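Local coordinates for phosphoribosylaminoimidazole carboxylase, ATPase subunit (Thermotoga maritima, PDB 3AX6), which probably catalyses the ATP-dependent joining of hydrogencarbonate to 5-aminoimidazole ribonucleotide, giving N5-carboxyaminoimidazole ribonucleotide in de novo purine biosynthesis, at residues F102-F107 with V255-P260; V136-K141 with Y167-V172. One frame throughout, in Å; residues are numbered along the deposited sequence.

Contact 1. Residues F102-F107 with V255-P260. With ADP (adenosine-5'-diphosphate), chain E.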
loop_
_atom_site.group_PDB
_atom_site.type_symbol
_atom_site.label_atom_id
_atom_site.label_comp_id
_atom_site.label_asym_id
_atom_site.label_seq_id
_atom_site.Cartn_x
_atom_site.Cartn_y
_atom_site.Cartn_z
ATOM N N PHE A 102 18.720 -8.214 30.078
ATOM C CA PHE A 102 19.516 -9.271 30.694
ATOM C C PHE A 102 18.898 -10.646 30.463
ATOM O O PHE A 102 19.577 -11.574 30.024
ATOM C CB PHE A 102 19.696 -9.034 32.197
ATOM C CG PHE A 102 20.520 -10.095 32.868
ATOM C CD1 PHE A 102 19.917 -11.086 33.633
ATOM C CD2 PHE A 102 21.897 -10.136 32.688
ATOM C CE1 PHE A 102 20.674 -12.101 34.205
ATOM C CE2 PHE A 102 22.661 -11.146 33.256
ATOM C CZ PHE A 102 22.050 -12.131 34.015
ATOM N N VAL A 103 17.613 -10.782 30.761
ATOM C CA VAL A 103 16.945 -12.058 30.543
ATOM C C VAL A 103 17.053 -12.392 29.054
ATOM O O VAL A 103 17.252 -13.550 28.678
ATOM C CB VAL A 103 15.460 -12.000 30.972
ATOM C CG1 VAL A 103 15.359 -11.708 32.464
ATOM C CG2 VAL A 103 14.741 -10.933 30.192
ATOM N N GLN A 104 16.948 -11.366 28.209
ATOM C CA GLN A 104 17.056 -11.554 26.764
ATOM C C GLN A 104 18.413 -12.161 26.418
ATOM O O GLN A 104 18.487 -13.134 25.673
ATOM C CB GLN A 104 16.876 -10.221 26.032
ATOM C CG GLN A 104 17.212 -10.287 24.547
ATOM C CD GLN A 104 16.929 -8.989 23.822
ATOM O OE1 GLN A 104 17.741 -8.527 23.017
ATOM N NE2 GLN A 104 15.774 -8.396 24.093
ATOM N N LYS A 105 19.484 -11.586 26.965
ATOM C CA LYS A 105 20.841 -12.089 26.730
ATOM C C LYS A 105 20.993 -13.516 27.268
ATOM O O LYS A 105 21.612 -14.371 26.636
ATOM C CB LYS A 105 21.869 -11.181 27.415
ATOM C CG LYS A 105 22.027 -9.801 26.788
ATOM C CD LYS A 105 22.531 -9.912 25.362
ATOM C CE LYS A 105 22.668 -8.552 24.702
ATOM N NZ LYS A 105 23.091 -8.684 23.278
ATOM N N GLU A 106 20.427 -13.752 28.446
ATOM C CA GLU A 106 20.463 -15.054 29.111
ATOM C C GLU A 106 19.784 -16.080 28.197
ATOM O O GLU A 106 20.261 -17.200 28.033
ATOM C CB GLU A 106 19.708 -14.952 30.444
ATOM C CG GLU A 106 20.093 -15.947 31.532
ATOM C CD GLU A 106 21.256 -15.467 32.399
ATOM O OE1 GLU A 106 21.468 -16.043 33.490
ATOM O OE2 GLU A 106 21.959 -14.522 31.988
ATOM N N PHE A 107 18.665 -15.680 27.594
ATOM C CA PHE A 107 17.924 -16.560 26.695
ATOM C C PHE A 107 18.699 -16.908 25.435
ATOM O O PHE A 107 18.779 -18.072 25.041
ATOM C CB PHE A 107 16.591 -15.921 26.294
ATOM C CG PHE A 107 15.900 -16.632 25.171
ATOM C CD1 PHE A 107 16.068 -16.212 23.862
ATOM C CD2 PHE A 107 15.098 -17.741 25.422
ATOM C CE1 PHE A 107 15.443 -16.886 22.810
ATOM C CE2 PHE A 107 14.468 -18.425 24.382
ATOM C CZ PHE A 107 14.641 -17.994 23.072
ATOM N N VAL A 255 23.998 -10.854 17.769
ATOM C CA VAL A 255 22.686 -10.228 17.867
ATOM C C VAL A 255 22.639 -9.310 19.094
ATOM O O VAL A 255 22.934 -9.711 20.224
ATOM C CB VAL A 255 21.549 -11.267 17.917
ATOM C CG1 VAL A 255 21.933 -12.413 18.797
ATOM C CG2 VAL A 255 20.275 -10.609 18.429
ATOM N N ASN A 256 22.268 -8.063 18.845
ATOM C CA ASN A 256 22.200 -7.038 19.874
ATOM C C ASN A 256 20.802 -6.786 20.428
ATOM O O ASN A 256 20.634 -6.599 21.634
ATOM C CB ASN A 256 22.769 -5.730 19.310
ATOM C CG ASN A 256 22.479 -4.533 20.190
ATOM O OD1 ASN A 256 22.838 -4.512 21.361
ATOM N ND2 ASN A 256 21.835 -3.524 19.623
ATOM N N GLU A 257 19.800 -6.791 19.557
ATOM C CA GLU A 257 18.443 -6.503 19.999
ATOM C C GLU A 257 17.365 -7.244 19.220
ATOM O O GLU A 257 17.560 -7.624 18.068
ATOM C CB GLU A 257 18.201 -4.989 19.892
ATOM C CG GLU A 257 16.916 -4.496 20.532
ATOM C CD GLU A 257 16.921 -4.664 22.032
ATOM O OE1 GLU A 257 17.666 -3.932 22.712
ATOM O OE2 GLU A 257 16.187 -5.538 22.529
ATOM N N ILE A 258 16.221 -7.434 19.868
ATOM C CA ILE A 258 15.081 -8.111 19.260
ATOM C C ILE A 258 13.838 -7.246 19.422
ATOM O O ILE A 258 13.514 -6.830 20.533
ATOM C CB ILE A 258 14.770 -9.453 19.951
ATOM C CG1 ILE A 258 15.991 -10.374 19.918
ATOM C CG2 ILE A 258 13.569 -10.100 19.274
ATOM C CD1 ILE A 258 15.763 -11.708 20.610
ATOM N N ALA A 259 13.142 -6.978 18.324
ATOM C CA ALA A 259 11.916 -6.191 18.370
ATOM C C ALA A 259 10.767 -7.129 17.981
ATOM O O ALA A 259 10.710 -7.605 16.846
ATOM C CB ALA A 259 12.004 -5.031 17.397
ATOM N N PRO A 260 9.835 -7.400 18.916
ATOM C CA PRO A 260 8.682 -8.284 18.698
ATOM C C PRO A 260 7.534 -7.597 17.967
ATOM O O PRO A 260 6.395 -7.592 18.445
ATOM C CB PRO A 260 8.290 -8.663 20.115
ATOM C CG PRO A 260 8.457 -7.349 20.812
ATOM C CD PRO A 260 9.805 -6.856 20.285
HETATM P PB ADP E . 19.238 1.248 22.296
HETATM O O1B ADP E . 18.875 0.642 20.984
HETATM O O2B ADP E . 19.537 2.827 22.080
HETATM O O3B ADP E . 17.954 1.034 23.363
HETATM P PA ADP E . 21.591 -0.194 21.923
HETATM O O1A ADP E . 21.867 -1.560 22.429
HETATM O O2A ADP E . 20.997 -0.310 20.418
HETATM O O3A ADP E . 20.558 0.542 22.978
HETATM O "O5'" ADP E . 22.984 0.648 21.947
HETATM C "C5'" ADP E . 22.912 1.693 20.964
HETATM C "C4'" ADP E . 24.242 1.818 20.212
HETATM O "O4'" ADP E . 25.377 1.638 21.121
HETATM C "C3'" ADP E . 24.377 0.742 19.121
HETATM O "O3'" ADP E . 23.768 1.142 17.884
HETATM C "C2'" ADP E . 25.888 0.546 19.027
HETATM O "O2'" ADP E . 26.470 1.446 18.082
HETATM C "C1'" ADP E . 26.376 0.797 20.468
HETATM N N9 ADP E . 26.595 -0.470 21.198
HETATM C C8 ADP E . 25.644 -1.270 21.784
HETATM N N7 ADP E . 26.197 -2.309 22.333
HETATM C C5 ADP E . 27.533 -2.255 22.145
HETATM C C6 ADP E . 28.635 -3.080 22.500
HETATM N N6 ADP E . 28.435 -4.244 23.206
HETATM N N1 ADP E . 29.881 -2.703 22.135
HETATM C C2 ADP E . 30.098 -1.577 21.448
HETATM N N3 ADP E . 29.091 -0.775 21.093
HETATM C C4 ADP E . 27.811 -1.071 21.415
HETATM O O HOH W 1 24.353 -6.559 22.398
#
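Gln104 and Lys105, neighbours on one helix, reach the strand 255-259 almost wholly through polar tips, with little apolar packing between the two segments. Gln104 runs out fully extended, its CG anti to the backbone N (chi1 170°), and Gln104 NE2 donates to Glu257 OE2 at 3.3 Å. The carboxylate oxygen lies in the plane of the amide, while the two flat groups stand 86° apart. Glu257 OE2 also receives a weak bond from the backbone N of Ile258, so two N-H groups converge on it. A glutamine suits this place because it is long enough to span the gap and offers an N-H to the carboxylate. The Lys105 chain, bent at chi2 and straight beyond it, ends with NZ 3.2 Å from Val255 O. Lys105 NZ also donates to a water, 2.6 Å away; a lysine suits because its ammonium reaches both strand backbone and water. A classic beta bulge sets Asn256 and Glu257 together opposite Glu244 of strand 239-248. Through the water, which donates to Asn256 OD1, the buried Lys105 ammonium would probably steady and polarise the amide whose ND2 makes weak bonds to the alpha-phosphate oxygens O1A and O2A of ADP.

Contact 2. Residues V136-K141 with Y167-V172. With ADP (adenosine-5'-diphosphate), chain E.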
loop_
_atom_site.group_PDB
_atom_site.type_symbol
_atom_site.label_atom_id
_atom_site.label_comp_id
_atom_site.label_asym_id
_atom_site.label_seq_id
_atom_site.Cartn_x
_atom_site.Cartn_y
_atom_site.Cartn_z
ATOM N N VAL A 136 30.867 -1.771 28.276
ATOM C CA VAL A 136 29.564 -1.174 28.019
ATOM C C VAL A 136 28.521 -1.553 29.059
ATOM O O VAL A 136 28.321 -2.732 29.355
ATOM C CB VAL A 136 29.041 -1.583 26.632
ATOM C CG1 VAL A 136 27.786 -0.797 26.295
ATOM C CG2 VAL A 136 30.110 -1.350 25.592
ATOM N N GLN A 137 27.865 -0.541 29.618
ATOM C CA GLN A 137 26.818 -0.750 30.610
ATOM C C GLN A 137 25.456 -0.457 29.971
ATOM O O GLN A 137 25.293 0.524 29.241
ATOM C CB GLN A 137 27.025 0.165 31.828
ATOM C CG GLN A 137 25.899 0.048 32.856
ATOM C CD GLN A 137 25.969 1.090 33.960
ATOM O OE1 GLN A 137 26.115 2.283 33.698
ATOM N NE2 GLN A 137 25.843 0.640 35.204
ATOM N N LYS A 138 24.483 -1.317 30.248
ATOM C CA LYS A 138 23.149 -1.159 29.692
ATOM C C LYS A 138 22.076 -1.356 30.743
ATOM O O LYS A 138 22.182 -2.241 31.589
ATOM C CB LYS A 138 22.926 -2.171 28.566
ATOM C CG LYS A 138 23.843 -1.986 27.374
ATOM C CD LYS A 138 23.523 -2.982 26.274
ATOM C CE LYS A 138 24.173 -2.564 24.974
ATOM N NZ LYS A 138 23.858 -3.497 23.870
ATOM N N ALA A 139 21.042 -0.528 30.687
ATOM C CA ALA A 139 19.937 -0.655 31.625
ATOM C C ALA A 139 19.214 -1.957 31.283
ATOM O O ALA A 139 19.120 -2.325 30.109
ATOM C CB ALA A 139 18.989 0.526 31.486
ATOM N N ARG A 140 18.722 -2.665 32.297
ATOM C CA ARG A 140 18.008 -3.912 32.052
ATOM C C ARG A 140 16.677 -3.622 31.378
ATOM O O ARG A 140 16.289 -4.307 30.432
ATOM C CB ARG A 140 17.748 -4.659 33.358
ATOM C CG ARG A 140 18.990 -5.184 34.028
ATOM C CD ARG A 140 18.630 -6.060 35.215
ATOM N NE ARG A 140 17.925 -7.270 34.800
ATOM C CZ ARG A 140 17.670 -8.301 35.602
ATOM N NH1 ARG A 140 18.058 -8.269 36.872
ATOM N NH2 ARG A 140 17.039 -9.369 35.134
ATOM N N LYS A 141 15.982 -2.602 31.871
ATOM C CA LYS A 141 14.689 -2.232 31.316
ATOM C C LYS A 141 14.560 -0.754 30.957
ATOM O O LYS A 141 13.589 -0.354 30.312
ATOM C CB LYS A 141 13.569 -2.623 32.286
ATOM C CG LYS A 141 13.237 -4.108 32.286
ATOM C CD LYS A 141 11.979 -4.400 33.097
ATOM C CE LYS A 141 11.484 -5.823 32.865
ATOM N NZ LYS A 141 10.241 -6.125 33.632
ATOM N N TYR A 167 23.362 -4.238 33.387
ATOM C CA TYR A 167 24.242 -5.373 33.194
ATOM C C TYR A 167 25.392 -4.839 32.362
ATOM O O TYR A 167 25.317 -3.737 31.824
ATOM C CB TYR A 167 23.530 -6.538 32.487
ATOM C CG TYR A 167 23.143 -6.295 31.042
ATOM C CD1 TYR A 167 22.064 -5.471 30.709
ATOM C CD2 TYR A 167 23.851 -6.899 30.004
ATOM C CE1 TYR A 167 21.701 -5.257 29.373
ATOM C CE2 TYR A 167 23.497 -6.690 28.666
ATOM C CZ TYR A 167 22.423 -5.871 28.359
ATOM O OH TYR A 167 22.082 -5.668 27.039
ATOM N N LEU A 168 26.464 -5.608 32.275
ATOM C CA LEU A 168 27.630 -5.198 31.515
ATOM C C LEU A 168 27.865 -6.137 30.343
ATOM O O LEU A 168 27.448 -7.297 30.365
ATOM C CB LEU A 168 28.868 -5.224 32.419
ATOM C CG LEU A 168 29.384 -3.973 33.124
ATOM C CD1 LEU A 168 28.279 -3.225 33.823
ATOM C CD2 LEU A 168 30.450 -4.405 34.117
ATOM N N GLU A 169 28.519 -5.626 29.311
ATOM C CA GLU A 169 28.878 -6.455 28.172
ATOM C C GLU A 169 30.152 -5.906 27.546
ATOM O O GLU A 169 30.448 -4.710 27.644
ATOM C CB GLU A 169 27.733 -6.570 27.150
ATOM C CG GLU A 169 27.331 -5.333 26.385
ATOM C CD GLU A 169 26.205 -5.635 25.394
ATOM O OE1 GLU A 169 25.160 -6.165 25.824
ATOM O OE2 GLU A 169 26.359 -5.352 24.186
ATOM N N GLU A 170 30.922 -6.796 26.936
ATOM C CA GLU A 170 32.186 -6.418 26.326
ATOM C C GLU A 170 31.996 -5.418 25.199
ATOM O O GLU A 170 30.970 -5.427 24.516
ATOM C CB GLU A 170 32.902 -7.659 25.795
ATOM C CG GLU A 170 32.194 -8.329 24.631
ATOM C CD GLU A 170 32.993 -9.479 24.064
ATOM O OE1 GLU A 170 34.184 -9.263 23.749
ATOM O OE2 GLU A 170 32.435 -10.592 23.929
ATOM N N PHE A 171 32.994 -4.560 25.013
ATOM C CA PHE A 171 32.944 -3.563 23.958
ATOM C C PHE A 171 33.204 -4.246 22.623
ATOM O O PHE A 171 34.213 -4.927 22.452
ATOM C CB PHE A 171 33.996 -2.479 24.172
ATOM C CG PHE A 171 33.912 -1.368 23.174
ATOM C CD1 PHE A 171 32.958 -0.369 23.310
ATOM C CD2 PHE A 171 34.750 -1.348 22.066
ATOM C CE1 PHE A 171 32.834 0.638 22.350
ATOM C CE2 PHE A 171 34.639 -0.350 21.101
ATOM C CZ PHE A 171 33.678 0.647 21.242
ATOM N N VAL A 172 32.289 -4.052 21.682
ATOM C CA VAL A 172 32.390 -4.650 20.357
ATOM C C VAL A 172 32.831 -3.629 19.305
ATOM O O VAL A 172 32.288 -2.525 19.233
ATOM C CB VAL A 172 31.013 -5.248 19.933
ATOM C CG1 VAL A 172 31.024 -5.605 18.456
ATOM C CG2 VAL A 172 30.692 -6.479 20.781
HETATM P PB ADP E . 19.238 1.248 22.296
HETATM O O1B ADP E . 18.875 0.642 20.984
HETATM O O2B ADP E . 19.537 2.827 22.080
HETATM O O3B ADP E . 17.954 1.034 23.363
HETATM P PA ADP E . 21.591 -0.194 21.923
HETATM O O1A ADP E . 21.867 -1.560 22.429
HETATM O O2A ADP E . 20.997 -0.310 20.418
HETATM O O3A ADP E . 20.558 0.542 22.978
HETATM O "O5'" ADP E . 22.984 0.648 21.947
HETATM C "C5'" ADP E . 22.912 1.693 20.964
HETATM C "C4'" ADP E . 24.242 1.818 20.212
HETATM O "O4'" ADP E . 25.377 1.638 21.121
HETATM C "C3'" ADP E . 24.377 0.742 19.121
HETATM O "O3'" ADP E . 23.768 1.142 17.884
HETATM C "C2'" ADP E . 25.888 0.546 19.027
HETATM O "O2'" ADP E . 26.470 1.446 18.082
HETATM C "C1'" ADP E . 26.376 0.797 20.468
HETATM N N9 ADP E . 26.595 -0.470 21.198
HETATM C C8 ADP E . 25.644 -1.270 21.784
HETATM N N7 ADP E . 26.197 -2.309 22.333
HETATM C C5 ADP E . 27.533 -2.255 22.145
HETATM C C6 ADP E . 28.635 -3.080 22.500
HETATM N N6 ADP E . 28.435 -4.244 23.206
HETATM N N1 ADP E . 29.881 -2.703 22.135
HETATM C C2 ADP E . 30.098 -1.577 21.448
HETATM N N3 ADP E . 29.091 -0.775 21.093
HETATM C C4 ADP E . 27.811 -1.071 21.415
HETATM O O HOH W 2 21.402 -4.815 24.193
#
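Strands 136-139 and 167-170 pair antiparallel, with Val136-Glu169 and Lys138-Tyr167 as hydrogen-bonded pairs and Gln137-Leu168 as the non-hydrogen-bonded pair between them. Val136, Lys138, Tyr167 and Glu169 share the face turned to ADP; Gln137 and Leu168 lie on the other, where Leu168 CD1 packs against Gln137 CB and the Gln137 amide is bonded to Ile162 and Thr166. Lys138 is extended beyond CG, long enough to carry its charge from the strand to the nucleotide. Lys138 NZ donates to ADP N7 at 3.0 Å and to O1A at 3.1 Å, bridging base and alpha-phosphate. Lys138 NZ also forms a salt bridge with Glu169 OE2, 3.1 Å away, approaching from above the carboxylate plane. Glu169 CG sits between its own backbone N and carbonyl carbon (chi1 67°), and the chain extends from there until Glu169 OE2 accepts a short hydrogen bond, its exact length doubtful, from ADP N6. An alanine in place of Glu169 would probably leave Lys138 without its carboxylate partner, with the phosphate oxygen as its negative neighbour in this contact, and the adenine amino group without one of its two acceptors. The Tyr167 ring lies against the lysine stem, CE1 3.4 Å from Lys138 CB and OH against Lys138 CD, and a water joins Tyr167 OH to Lys138 NZ. Short, branched Val136 suits its place because its apolar CG2 can touch both the Phe171 ring edge and the adenine; one Phe171 face lies against ADP C2. Glu170 O accepts from N6, while Val172 N donates to ADP N1 at 2.8 Å. A strand lysine beside N7 of adenine, with the segment after the partner strand gripping N6 and N1 through its backbone, is characteristic of the ATP-grasp nucleotide site.

Overall arrangement
From the N terminus, the chain passes through the Rossmann-like parallel sheet before entering helix 101-110, the first half of contact 1. It then builds the small antiparallel sheet containing strands 135-139 and 166-170, where contact 2 closes a loop of 25 residues. Only after the long strands and helix 218-235 does it return along 253-259, an outermost strand of the large antiparallel sheet, to close contact 1 over 147 residues. Contact 2 therefore falls entirely within the longer loop. The centres of the two contacts lie about 12 Å apart, and Asn256 OD1 comes within 2.9 Å of Lys138 NZ. Between them, the small sheet, the helix and the large sheet meet around ADP.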